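Local coordinates for monosaccharide-transporting ATPase (Actinobacillus succinogenes, PDB 5DTE), which binds D-allose between its two lobes and probably serves as the periplasmic solute-binding component of a sugar ABC transporter, at residues I60-E65 with E78-K83; V117-K122 with A127-N132; N148-I153 with P186-V191; N209-N214 with E236-A241; I280-K285 with E291-Y296. All coordinates share one frame; numbering follows the deposited sequence.

Contact 1: I60-E65 with E78-K83; sequences IVQVAE and ENMIAK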
# COMPACT_ATOMS: atom_id res chain seq x y z
N ILE A 60 10.58 -0.80 18.66
CA ILE A 60 11.75 -1.40 18.03
C ILE A 60 11.57 -1.63 16.54
O ILE A 60 10.96 -2.62 16.14
CB ILE A 60 12.11 -2.75 18.66
CG1 ILE A 60 11.91 -2.71 20.18
CG2 ILE A 60 13.52 -3.15 18.30
CD1 ILE A 60 12.55 -3.88 20.89
N VAL A 61 12.13 -0.74 15.72
CA VAL A 61 12.00 -0.85 14.26
C VAL A 61 13.15 -1.62 13.61
O VAL A 61 14.32 -1.29 13.81
CB VAL A 61 11.91 0.55 13.61
CG1 VAL A 61 11.90 0.40 12.11
CG2 VAL A 61 10.68 1.29 14.10
N GLN A 62 12.80 -2.65 12.85
CA GLN A 62 13.78 -3.38 12.06
C GLN A 62 13.23 -3.52 10.66
O GLN A 62 12.08 -3.87 10.47
CB GLN A 62 14.08 -4.76 12.64
CG GLN A 62 14.41 -4.77 14.12
CD GLN A 62 15.40 -5.86 14.48
OE1 GLN A 62 15.96 -6.51 13.59
NE2 GLN A 62 15.63 -6.05 15.77
N VAL A 63 14.08 -3.26 9.69
CA VAL A 63 13.67 -3.22 8.31
C VAL A 63 14.39 -4.34 7.56
O VAL A 63 15.54 -4.63 7.85
CB VAL A 63 13.96 -1.84 7.73
CG1 VAL A 63 13.71 -1.76 6.24
CG2 VAL A 63 13.09 -0.84 8.45
N ALA A 64 13.67 -4.99 6.65
CA ALA A 64 14.25 -5.97 5.76
C ALA A 64 15.14 -5.28 4.74
O ALA A 64 14.93 -4.09 4.43
CB ALA A 64 13.15 -6.77 5.07
N GLU A 65 16.13 -5.99 4.20
CA GLU A 65 17.11 -5.35 3.33
C GLU A 65 16.61 -5.16 1.90
O GLU A 65 16.48 -4.03 1.45
CB GLU A 65 18.43 -6.12 3.37
CG GLU A 65 19.20 -5.83 4.66
CD GLU A 65 20.40 -6.72 4.87
OE1 GLU A 65 21.33 -6.67 4.04
OE2 GLU A 65 20.40 -7.47 5.87
N GLU A 78 10.84 -13.96 14.00
CA GLU A 78 11.26 -15.01 14.93
C GLU A 78 12.30 -14.52 15.95
O GLU A 78 12.30 -14.97 17.10
CB GLU A 78 11.80 -16.19 14.13
CG GLU A 78 10.82 -16.62 13.07
CD GLU A 78 11.28 -17.81 12.28
OE1 GLU A 78 12.51 -17.97 12.05
OE2 GLU A 78 10.39 -18.60 11.89
N ASN A 79 13.16 -13.60 15.53
CA ASN A 79 14.10 -12.99 16.46
C ASN A 79 13.34 -12.36 17.61
O ASN A 79 13.63 -12.61 18.77
CB ASN A 79 14.98 -11.94 15.77
CG ASN A 79 15.85 -12.54 14.67
OD1 ASN A 79 15.97 -13.76 14.53
ND2 ASN A 79 16.47 -11.67 13.87
N MET A 80 12.34 -11.56 17.27
CA MET A 80 11.52 -10.86 18.26
C MET A 80 10.77 -11.83 19.18
O MET A 80 10.65 -11.58 20.38
CB MET A 80 10.56 -9.91 17.53
CG MET A 80 11.24 -8.88 16.62
SD MET A 80 12.39 -7.81 17.56
CE MET A 80 14.00 -8.49 17.09
N ILE A 81 10.26 -12.92 18.62
CA ILE A 81 9.69 -14.01 19.41
C ILE A 81 10.75 -14.53 20.40
O ILE A 81 10.47 -14.71 21.58
CB ILE A 81 9.17 -15.17 18.50
CG1 ILE A 81 7.98 -14.71 17.66
CG2 ILE A 81 8.72 -16.37 19.30
CD1 ILE A 81 7.57 -15.67 16.57
N ALA A 82 11.96 -14.75 19.89
CA ALA A 82 13.08 -15.25 20.69
C ALA A 82 13.43 -14.31 21.82
O ALA A 82 13.76 -14.74 22.91
CB ALA A 82 14.30 -15.49 19.81
N LYS A 83 13.34 -13.01 21.56
CA LYS A 83 13.65 -11.98 22.55
C LYS A 83 12.50 -11.75 23.53
O LYS A 83 12.63 -10.97 24.48
CB LYS A 83 14.01 -10.66 21.86
CG LYS A 83 15.30 -10.71 21.04
CD LYS A 83 15.59 -9.36 20.38
CE LYS A 83 15.47 -8.21 21.38
NZ LYS A 83 15.69 -6.89 20.71
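Gln62 and Met80 reach for each other from opposite directions, and their meeting is the close half of this contact. The amide NE2 of Gln62 lies 3.2 Å from the terminal methyl CE of Met80; SD stands farther back, 4.1 Å from Gln62 NE2. Both chains leave the backbone with CG anti to the carbonyl carbon. Met80, bent at chi2 (-59°), carries SD toward the strand, and CE turns off at the end to meet Gln62 NE2. Its packing does not stop there: the buried Met80 also touches Ala30 and Leu32 of strand 28-33 and Ile88 of strand 87-90. This is beta-alpha-beta packing in a Rossmann-like lobe. Helix 70-82 follows the outermost strand 58-63 and carries the chain across strand 28-33 to strand 87-90, while the backbone of Gln62 bonds to Leu31 and Met33 in the parallel sheet. Toward the beginning of strand segment 60-65 the fit becomes much looser. There the exposed Lys83 bends its chain over at chi3 (48°) and brings NZ no nearer than 4.4 Å to Ile60 CD1, a charged tip loosely set beside a methyl group.

Contact 2: V117-K122 with A127-N132; sequences VRLDAK and AGLKFN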
# COMPACT_ATOMS: atom_id res chain seq x y z
N VAL A 117 -0.07 -5.77 4.28
CA VAL A 117 -0.24 -6.89 3.37
C VAL A 117 -0.95 -8.03 4.10
O VAL A 117 -0.52 -8.45 5.17
CB VAL A 117 1.11 -7.35 2.80
CG1 VAL A 117 0.98 -8.67 2.06
CG2 VAL A 117 1.72 -6.25 1.89
N ARG A 118 -2.05 -8.52 3.53
CA ARG A 118 -2.90 -9.48 4.25
C ARG A 118 -2.51 -10.92 3.96
O ARG A 118 -2.39 -11.32 2.78
CB ARG A 118 -4.37 -9.26 3.91
CG ARG A 118 -5.33 -10.04 4.80
CD ARG A 118 -6.80 -9.73 4.46
NE ARG A 118 -7.69 -10.84 4.77
CZ ARG A 118 -8.14 -11.13 5.99
NH1 ARG A 118 -8.94 -12.18 6.17
NH2 ARG A 118 -7.79 -10.38 7.03
N LEU A 119 -2.33 -11.69 5.04
CA LEU A 119 -2.02 -13.12 4.95
C LEU A 119 -3.16 -13.91 4.28
O LEU A 119 -4.34 -13.56 4.40
CB LEU A 119 -1.74 -13.70 6.35
CG LEU A 119 -0.62 -13.19 7.27
CD1 LEU A 119 -0.50 -14.08 8.50
CD2 LEU A 119 0.72 -13.07 6.58
N ASP A 120 -2.80 -14.97 3.56
CA ASP A 120 -3.78 -15.80 2.86
C ASP A 120 -4.82 -16.36 3.83
O ASP A 120 -4.46 -17.10 4.75
CB ASP A 120 -3.08 -16.95 2.12
CG ASP A 120 -3.79 -17.34 0.85
OD1 ASP A 120 -3.94 -16.48 -0.04
OD2 ASP A 120 -4.20 -18.52 0.73
N ALA A 121 -6.08 -15.99 3.64
CA ALA A 121 -7.13 -16.42 4.56
C ALA A 121 -7.34 -17.93 4.52
O ALA A 121 -7.33 -18.59 5.56
CB ALA A 121 -8.42 -15.71 4.26
N LYS A 122 -7.53 -18.47 3.32
CA LYS A 122 -7.75 -19.91 3.19
C LYS A 122 -6.59 -20.74 3.70
O LYS A 122 -6.79 -21.84 4.22
CB LYS A 122 -8.04 -20.28 1.73
CG LYS A 122 -9.51 -20.20 1.40
CD LYS A 122 -9.91 -21.23 0.36
CE LYS A 122 -11.35 -21.03 -0.08
NZ LYS A 122 -11.80 -22.07 -1.04
N ALA A 127 -4.34 -24.08 8.60
CA ALA A 127 -3.34 -24.36 9.63
C ALA A 127 -3.81 -24.02 11.04
O ALA A 127 -2.98 -23.92 11.95
CB ALA A 127 -2.07 -23.61 9.31
N GLY A 128 -5.11 -23.82 11.23
CA GLY A 128 -5.67 -23.54 12.55
C GLY A 128 -5.28 -22.19 13.14
O GLY A 128 -5.44 -21.95 14.34
N LEU A 129 -4.77 -21.30 12.28
CA LEU A 129 -4.27 -20.01 12.71
C LEU A 129 -5.34 -18.92 12.81
O LEU A 129 -6.07 -18.67 11.85
CB LEU A 129 -3.18 -19.54 11.75
CG LEU A 129 -2.58 -18.18 12.11
CD1 LEU A 129 -1.73 -18.30 13.36
CD2 LEU A 129 -1.77 -17.64 10.93
N LYS A 130 -5.44 -18.30 13.98
CA LYS A 130 -6.22 -17.08 14.14
C LYS A 130 -5.27 -15.89 14.10
O LYS A 130 -4.31 -15.83 14.89
CB LYS A 130 -7.01 -17.09 15.44
CG LYS A 130 -7.81 -18.36 15.71
CD LYS A 130 -8.58 -18.87 14.50
CE LYS A 130 -9.27 -20.19 14.84
NZ LYS A 130 -9.83 -20.90 13.66
N PHE A 131 -5.50 -14.96 13.18
CA PHE A 131 -4.62 -13.81 13.05
C PHE A 131 -5.42 -12.54 12.82
O PHE A 131 -6.56 -12.58 12.37
CB PHE A 131 -3.63 -14.02 11.92
CG PHE A 131 -4.22 -13.80 10.55
CD1 PHE A 131 -3.93 -12.64 9.84
CD2 PHE A 131 -5.05 -14.74 9.98
CE1 PHE A 131 -4.47 -12.43 8.57
CE2 PHE A 131 -5.59 -14.54 8.72
CZ PHE A 131 -5.30 -13.38 8.01
N ASN A 132 -4.81 -11.40 13.12
CA ASN A 132 -5.54 -10.13 13.09
C ASN A 132 -4.89 -9.13 12.15
O ASN A 132 -3.70 -8.83 12.30
CB ASN A 132 -5.61 -9.56 14.51
CG ASN A 132 -6.10 -10.59 15.53
OD1 ASN A 132 -7.30 -10.75 15.74
ND2 ASN A 132 -5.16 -11.29 16.16
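Leu119 and Phe131 bring their backbones no nearer than 8.5 Å, CA to CA, and Arg118 and Asn132 stand 9.2 Å apart in the same way, so side chains have to fill the gap. The two segments bracket the short helix 121-126, part of the alpha/beta fold of the first lobe: Asp120 sits at its N-cap position, and a Schellman motif closes the other end, with Gly128 at positive phi as the C-prime residue. From there the chain runs through Leu129 and Phe131 into strand 132-135. The Phe131 ring carries most of the contact. With chi1 at 78°, its CG lies between the backbone N and the carbonyl carbon, and the ring slides past Leu119 in the opposite sense. Leu119 packs over one face of it: CB makes an off-centre CH-pi contact, 4.2 Å from the centroid of the Phe131 ring, and CD1 covers the same side nearer CD1 of the phenyl group. Leu119 CD1 also reaches Leu129 CD2 at 4.5 Å, and both leucines continue onto Phe102 of helix 99-105. The backbone N of Leu119, two residues on from the Val117 that touches the bound allose, is tied to Asp114 OD2 by a hydrogen bond. Arg118 approaches differently. Its extended chain crosses Phe131 at about a right angle and brings the guanidinium to the far end of the ring, the two planes 34° apart. Phe131 CZ lies over one guanidinium face, displaced toward its rim, with Arg118 NH2 4.0 Å from Phe131 CZ.

Contact 3: N148-I153 with P186-V191; sequences NLAEAI and PDIKIV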
# COMPACT_ATOMS: atom_id res chain seq x y z
N ASN A 148 -12.35 7.66 -10.64
CA ASN A 148 -12.16 9.10 -10.61
C ASN A 148 -11.44 9.60 -11.87
O ASN A 148 -11.79 10.63 -12.44
CB ASN A 148 -11.38 9.48 -9.36
CG ASN A 148 -11.30 10.98 -9.14
OD1 ASN A 148 -10.30 11.61 -9.47
ND2 ASN A 148 -12.36 11.55 -8.56
N LEU A 149 -10.44 8.83 -12.30
CA LEU A 149 -9.68 9.13 -13.51
C LEU A 149 -10.51 8.87 -14.78
O LEU A 149 -10.37 9.59 -15.77
CB LEU A 149 -8.40 8.29 -13.54
CG LEU A 149 -7.52 8.27 -14.79
CD1 LEU A 149 -6.65 9.53 -14.86
CD2 LEU A 149 -6.67 6.99 -14.86
N ALA A 150 -11.34 7.83 -14.74
CA ALA A 150 -12.24 7.52 -15.86
C ALA A 150 -13.12 8.71 -16.15
O ALA A 150 -13.19 9.17 -17.29
CB ALA A 150 -13.09 6.31 -15.55
N GLU A 151 -13.76 9.22 -15.10
CA GLU A 151 -14.52 10.46 -15.16
C GLU A 151 -13.68 11.66 -15.61
O GLU A 151 -14.13 12.45 -16.44
CB GLU A 151 -15.15 10.74 -13.80
CG GLU A 151 -16.16 9.67 -13.40
CD GLU A 151 -17.53 9.89 -14.02
OE1 GLU A 151 -18.10 8.92 -14.58
OE2 GLU A 151 -18.04 11.03 -13.92
N ALA A 152 -12.47 11.77 -15.08
CA ALA A 152 -11.56 12.88 -15.40
C ALA A 152 -11.14 12.97 -16.87
O ALA A 152 -11.00 14.07 -17.41
CB ALA A 152 -10.32 12.80 -14.53
N ILE A 153 -10.92 11.82 -17.53
CA ILE A 153 -10.52 11.86 -18.93
C ILE A 153 -11.72 11.77 -19.85
O ILE A 153 -11.59 11.55 -21.06
CB ILE A 153 -9.53 10.75 -19.29
CG1 ILE A 153 -10.16 9.36 -19.13
CG2 ILE A 153 -8.30 10.88 -18.45
CD1 ILE A 153 -9.54 8.30 -20.06
N PRO A 186 -17.52 1.67 -21.35
CA PRO A 186 -17.30 0.98 -22.63
C PRO A 186 -16.48 1.80 -23.62
O PRO A 186 -15.98 1.23 -24.59
CB PRO A 186 -18.73 0.77 -23.16
CG PRO A 186 -19.55 0.66 -21.94
CD PRO A 186 -18.94 1.66 -20.98
N ASP A 187 -16.33 3.10 -23.38
CA ASP A 187 -15.51 3.95 -24.23
C ASP A 187 -14.12 4.14 -23.65
O ASP A 187 -13.32 4.91 -24.18
CB ASP A 187 -16.17 5.31 -24.44
CG ASP A 187 -17.07 5.34 -25.65
OD1 ASP A 187 -17.05 4.37 -26.43
OD2 ASP A 187 -17.77 6.36 -25.84
N ILE A 188 -13.85 3.44 -22.55
CA ILE A 188 -12.48 3.33 -22.07
C ILE A 188 -11.99 1.90 -22.20
O ILE A 188 -12.66 0.95 -21.75
CB ILE A 188 -12.30 3.79 -20.61
CG1 ILE A 188 -12.68 5.27 -20.45
CG2 ILE A 188 -10.86 3.55 -20.20
CD1 ILE A 188 -12.38 5.89 -19.07
N LYS A 189 -10.83 1.77 -22.83
CA LYS A 189 -10.18 0.49 -23.02
C LYS A 189 -8.79 0.47 -22.38
O LYS A 189 -7.94 1.33 -22.65
CB LYS A 189 -10.06 0.16 -24.51
CG LYS A 189 -9.35 -1.15 -24.75
CD LYS A 189 -9.35 -1.54 -26.20
CE LYS A 189 -9.13 -3.04 -26.35
NZ LYS A 189 -8.98 -3.41 -27.78
N ILE A 190 -8.57 -0.53 -21.52
CA ILE A 190 -7.23 -0.85 -21.04
C ILE A 190 -6.39 -1.31 -22.22
O ILE A 190 -6.65 -2.37 -22.78
CB ILE A 190 -7.27 -1.94 -19.94
CG1 ILE A 190 -7.92 -1.39 -18.67
CG2 ILE A 190 -5.87 -2.46 -19.63
CD1 ILE A 190 -9.33 -1.81 -18.47
N VAL A 191 -5.40 -0.53 -22.63
CA VAL A 191 -4.58 -0.93 -23.77
C VAL A 191 -3.16 -1.31 -23.38
O VAL A 191 -2.45 -1.90 -24.17
CB VAL A 191 -4.49 0.17 -24.85
CG1 VAL A 191 -5.87 0.58 -25.32
CG2 VAL A 191 -3.70 1.37 -24.33
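Ile153, which packs against Ile188, gives its backbone N to Leu149 O at 2.9 Å, the last turn of helix 138-152 before the chain leaves helical geometry. This places an apolar helix end against the outermost strand, 188-195, of the parallel sheet in the second lobe, a helix-on-sheet packing of the alpha/beta fold. Ala150 and Ile188 mark the closest backbone approach, 7.5 Å between CA atoms. Ile188 is the side chain that spans the distance. Its CG1 is anti to the carbonyl carbon and chi2 is -172°, so the chain stretches straight out from the strand and delivers a single methyl, CD1, to the helix. That methyl rests against the small Ala150, 3.6 Å from Ala150 CB and equally near Ala150 CA, so it lies on the helix backbone as much as on the side chain. Ile153 supplies a second surface one turn further on; its CG1 branch, at chi1 64°, leans between the backbone N and the carbonyl carbon to meet the same methyl. Around this core, Ile188 also lies on Val159 of strand 157-163, to which the edge strand is bonded through Lys189 and Val191. Ile153 touches Leu245 as well, and through it the end of the helix reaches the strand at the other margin of the sheet. On the outer side Glu151 OE1 is hydrogen-bonded to Tyr185 OH, tying the helix to the chain just ahead of the strand. The two isoleucines meet methyl to methyl, Ile153 CD1 to Ile188 CD1 at 3.9 Å.

Contact 4: N209-N214 with E236-A241; sequences NILTAN and ENAGLA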
# COMPACT_ATOMS: atom_id res chain seq x y z
N ASN A 209 8.17 3.80 -22.64
CA ASN A 209 8.04 2.75 -23.64
C ASN A 209 6.56 2.43 -23.94
O ASN A 209 6.21 1.98 -25.04
CB ASN A 209 8.79 1.51 -23.18
CG ASN A 209 10.27 1.79 -22.93
OD1 ASN A 209 10.92 2.55 -23.67
ND2 ASN A 209 10.81 1.19 -21.87
N ILE A 210 5.68 2.69 -22.98
CA ILE A 210 4.25 2.46 -23.16
C ILE A 210 3.56 3.61 -23.92
O ILE A 210 2.62 3.39 -24.69
CB ILE A 210 3.56 2.25 -21.81
CG1 ILE A 210 4.02 0.92 -21.21
CG2 ILE A 210 2.05 2.29 -21.94
CD1 ILE A 210 3.22 0.48 -20.00
N LEU A 211 4.06 4.82 -23.73
CA LEU A 211 3.53 6.02 -24.39
C LEU A 211 3.91 6.09 -25.87
O LEU A 211 3.14 6.59 -26.68
CB LEU A 211 4.00 7.29 -23.68
CG LEU A 211 3.24 7.76 -22.43
CD1 LEU A 211 3.96 8.95 -21.82
CD2 LEU A 211 1.76 8.10 -22.74
N THR A 212 5.10 5.60 -26.21
CA THR A 212 5.48 5.50 -27.61
C THR A 212 4.63 4.44 -28.30
O THR A 212 4.18 4.64 -29.42
CB THR A 212 6.94 5.16 -27.79
OG1 THR A 212 7.75 6.05 -27.01
CG2 THR A 212 7.31 5.28 -29.25
N ALA A 213 4.42 3.32 -27.62
CA ALA A 213 3.68 2.17 -28.16
C ALA A 213 2.22 2.49 -28.58
O ALA A 213 1.78 2.05 -29.65
CB ALA A 213 3.69 1.03 -27.14
N ASN A 214 1.46 3.19 -27.73
CA ASN A 214 0.16 3.74 -28.11
C ASN A 214 0.11 5.24 -27.87
O ASN A 214 0.09 5.67 -26.72
CB ASN A 214 -1.01 3.11 -27.35
CG ASN A 214 -0.96 1.60 -27.35
OD1 ASN A 214 0.10 1.00 -27.26
ND2 ASN A 214 -2.13 0.98 -27.49
N GLU A 236 5.44 14.53 -19.05
CA GLU A 236 6.01 15.88 -19.18
C GLU A 236 7.30 15.90 -20.00
O GLU A 236 7.60 16.88 -20.69
CB GLU A 236 6.25 16.50 -17.79
CG GLU A 236 4.96 16.86 -17.05
CD GLU A 236 5.21 17.67 -15.78
OE1 GLU A 236 6.21 17.41 -15.08
OE2 GLU A 236 4.39 18.58 -15.50
N ASN A 237 8.07 14.82 -19.91
CA ASN A 237 9.21 14.63 -20.79
C ASN A 237 8.71 14.56 -22.21
O ASN A 237 9.24 15.21 -23.10
CB ASN A 237 9.98 13.35 -20.45
CG ASN A 237 11.08 13.57 -19.40
OD1 ASN A 237 11.18 14.62 -18.76
ND2 ASN A 237 11.91 12.55 -19.23
N ALA A 238 7.64 13.80 -22.39
CA ALA A 238 7.12 13.51 -23.71
C ALA A 238 6.30 14.66 -24.29
O ALA A 238 5.61 14.51 -25.30
CB ALA A 238 6.29 12.24 -23.65
N GLY A 239 6.38 15.83 -23.65
CA GLY A 239 5.60 16.98 -24.06
C GLY A 239 4.10 16.78 -23.93
O GLY A 239 3.32 17.46 -24.60
N LEU A 240 3.71 15.87 -23.05
CA LEU A 240 2.32 15.39 -22.96
C LEU A 240 1.57 15.85 -21.73
O LEU A 240 0.49 15.34 -21.45
CB LEU A 240 2.29 13.86 -23.01
CG LEU A 240 2.42 13.29 -24.42
CD1 LEU A 240 2.79 11.81 -24.44
CD2 LEU A 240 1.11 13.54 -25.13
N ALA A 241 2.15 16.80 -20.99
CA ALA A 241 1.53 17.36 -19.80
C ALA A 241 0.13 17.83 -20.11
O ALA A 241 -0.10 18.44 -21.16
CB ALA A 241 2.34 18.50 -19.27
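Leu211 alone carries the helix side of this contact, touching Ala238 and Leu240. Just ahead of it, Ile210 turns to the other side of helix 200-213 and packs on Ala192 and Gln194 of strand 188-195, so the helix is already seated on its sheet when Leu211 reaches across to the neighbouring helix. The Leu211 chain leaves with CG anti to the carbonyl carbon, chi1 -83°, and sends CD1 outward to meet Leu240 CD1 tip to tip at 4.1 Å. The same methyl stands 4.4 Å from Ala238 CB, and Leu211 also touches Val235. What it meets is the end of helix 225-237, closed by a Schellman motif with Gly239 at positive phi as C-prime; the reversal there swings Leu240 back beside Val235 and toward Leu211. The two helices are consecutive in the beta-alpha succession of the second lobe, with strand 219-222 between them in sequence. After Leu211 the helix soon runs out: Thr212 turns its OG1 back to a hydrogen bond with Thr208 O, and Asn214, the first residue to leave helical geometry, still gives its backbone N to Ile210 O at 3.3 Å.

Contact 5: I280-K285 with E291-Y296; sequences IEHALK and EIPSVY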
# COMPACT_ATOMS: atom_id res chain seq x y z
N ILE A 280 -0.84 -0.47 16.69
CA ILE A 280 -0.30 -0.32 18.04
C ILE A 280 -1.41 -0.32 19.10
O ILE A 280 -1.20 -0.79 20.22
CB ILE A 280 0.51 0.98 18.17
CG1 ILE A 280 1.67 0.99 17.18
CG2 ILE A 280 1.00 1.20 19.61
CD1 ILE A 280 2.16 2.37 16.83
N GLU A 281 -2.58 0.20 18.73
CA GLU A 281 -3.72 0.22 19.64
C GLU A 281 -4.25 -1.21 19.81
O GLU A 281 -4.75 -1.59 20.89
CB GLU A 281 -4.81 1.16 19.12
CG GLU A 281 -4.83 2.56 19.78
CD GLU A 281 -5.66 2.62 21.08
OE1 GLU A 281 -6.34 1.62 21.40
OE2 GLU A 281 -5.62 3.67 21.77
N HIS A 282 -4.11 -2.01 18.75
CA HIS A 282 -4.63 -3.37 18.70
C HIS A 282 -3.71 -4.34 19.41
O HIS A 282 -4.17 -5.31 20.01
CB HIS A 282 -4.82 -3.81 17.25
CG HIS A 282 -6.17 -3.48 16.69
ND1 HIS A 282 -6.66 -4.07 15.53
CD2 HIS A 282 -7.13 -2.63 17.11
CE1 HIS A 282 -7.86 -3.59 15.29
NE2 HIS A 282 -8.18 -2.71 16.22
N ALA A 283 -2.41 -4.09 19.33
CA ALA A 283 -1.45 -4.89 20.08
C ALA A 283 -1.71 -4.76 21.57
O ALA A 283 -1.81 -5.76 22.28
CB ALA A 283 -0.01 -4.46 19.73
N LEU A 284 -1.84 -3.51 22.03
CA LEU A 284 -2.04 -3.16 23.43
C LEU A 284 -3.27 -3.81 24.02
O LEU A 284 -3.25 -4.22 25.19
CB LEU A 284 -2.16 -1.64 23.59
CG LEU A 284 -0.86 -0.88 23.32
CD1 LEU A 284 -1.10 0.62 23.32
CD2 LEU A 284 0.20 -1.27 24.33
N LYS A 285 -4.34 -3.88 23.23
CA LYS A 285 -5.57 -4.52 23.68
C LYS A 285 -5.30 -5.99 23.90
O LYS A 285 -5.61 -6.53 24.95
CB LYS A 285 -6.70 -4.32 22.67
CG LYS A 285 -7.49 -3.01 22.82
CD LYS A 285 -8.69 -2.96 21.85
CE LYS A 285 -9.24 -1.55 21.63
NZ LYS A 285 -9.66 -1.40 20.19
N GLU A 291 -10.70 -8.25 23.31
CA GLU A 291 -10.94 -8.67 21.94
C GLU A 291 -10.76 -7.54 20.94
O GLU A 291 -11.11 -6.38 21.19
CB GLU A 291 -12.34 -9.26 21.81
CG GLU A 291 -13.46 -8.29 22.12
CD GLU A 291 -14.82 -8.97 22.05
OE1 GLU A 291 -14.91 -10.08 21.49
OE2 GLU A 291 -15.81 -8.38 22.55
N ILE A 292 -10.16 -7.88 19.80
CA ILE A 292 -10.06 -6.99 18.66
C ILE A 292 -10.74 -7.67 17.47
O ILE A 292 -10.85 -8.89 17.44
CB ILE A 292 -8.57 -6.67 18.29
CG1 ILE A 292 -7.77 -7.96 18.09
CG2 ILE A 292 -7.91 -5.75 19.32
CD1 ILE A 292 -6.37 -7.74 17.65
N PRO A 293 -11.21 -6.87 16.48
CA PRO A 293 -11.71 -7.45 15.22
C PRO A 293 -10.61 -8.25 14.49
O PRO A 293 -9.43 -7.94 14.68
CB PRO A 293 -12.13 -6.22 14.41
CG PRO A 293 -11.31 -5.08 15.00
CD PRO A 293 -11.27 -5.40 16.46
N SER A 294 -10.98 -9.25 13.68
CA SER A 294 -9.98 -9.98 12.90
C SER A 294 -9.47 -9.15 11.74
O SER A 294 -8.34 -9.35 11.27
CB SER A 294 -10.52 -11.30 12.39
OG SER A 294 -10.29 -12.33 13.33
N VAL A 295 -10.31 -8.23 11.27
CA VAL A 295 -9.97 -7.29 10.20
C VAL A 295 -10.37 -5.87 10.55
O VAL A 295 -11.44 -5.64 11.10
CB VAL A 295 -10.64 -7.67 8.87
CG1 VAL A 295 -10.07 -6.84 7.72
CG2 VAL A 295 -10.47 -9.14 8.60
N TYR A 296 -9.53 -4.90 10.23
CA TYR A 296 -9.89 -3.50 10.41
C TYR A 296 -9.36 -2.75 9.18
O TYR A 296 -8.15 -2.71 8.91
CB TYR A 296 -9.33 -2.93 11.74
CG TYR A 296 -9.49 -1.44 11.95
CD1 TYR A 296 -10.44 -0.93 12.85
CD2 TYR A 296 -8.67 -0.53 11.27
CE1 TYR A 296 -10.57 0.45 13.04
CE2 TYR A 296 -8.80 0.84 11.46
CZ TYR A 296 -9.74 1.32 12.34
OH TYR A 296 -9.83 2.69 12.50
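His282 and Tyr296 set their rings almost perpendicular, the planes 81° apart, in an offset edge-to-face stack with the imidazole edge turned toward the phenol face. The centroids of the His282 and Tyr296 rings are 5.7 Å apart, and His282 CE1 lies 3.9 Å from Tyr296 CB, near the root of the tyrosine. Tyr296 reaches this place with CG anti to its own N (chi1 173°), carrying the ring alongside the helix toward Ile278; its OH makes a weak hydrogen bond to Lys274 NZ. One broad face of the imidazole receives Ile292. There CG2 sits above the ring, 4.1 Å from the centroid of His282 and 20° off the normal, a CH-pi contact displaced a little toward the rim. The geometry seats helix 272-287 against the last strand of the six-stranded parallel sheet in the first lobe: the chain turns after the helix, runs back through 291-294 and enters strand 295-297, which pairs with strand 132-135. His282 also touches Val134 of that neighbouring strand, so it meets both the loop after its own helix and the sheet. Pro293 crosses the imidazole at about a right angle and puts CG 3.8 Å from His282 CE1. At the outer end the chemistry thins to aliphatic packing. Ile292 CG2, besides lying on the histidine, is 3.8 Å from Lys285 CB, and the lysine chain passes obliquely over this branch, with CD 4.2 Å from the carbonyl O of Glu291, an exposed and poorly ordered residue.

Overall arrangement
Contacts 1, 2 and 5 belong to the first lobe and contacts 3 and 4 to the second, with centres of contacts 1 and 3 about 44 Å apart. Contacts 1 and 5 reach opposite margins of the same six-stranded sheet, through strands 58-63 and 295-297. Contact 2 adjoins contact 5: Asn132 packs on Ile292 and Arg118 on Val295. Contacts 3 and 4 are also neighbours, joined where Val191 meets Asn214. Contact 3 is the buried one and wholly aliphatic; contact 4, also aliphatic, is a sparse surface meeting. Rings dominate contacts 2 and 5, whereas contact 1 mixes amide, thioether and lysine at a half-covered edge. Only contact 2 includes an allose-pocket residue, Val117.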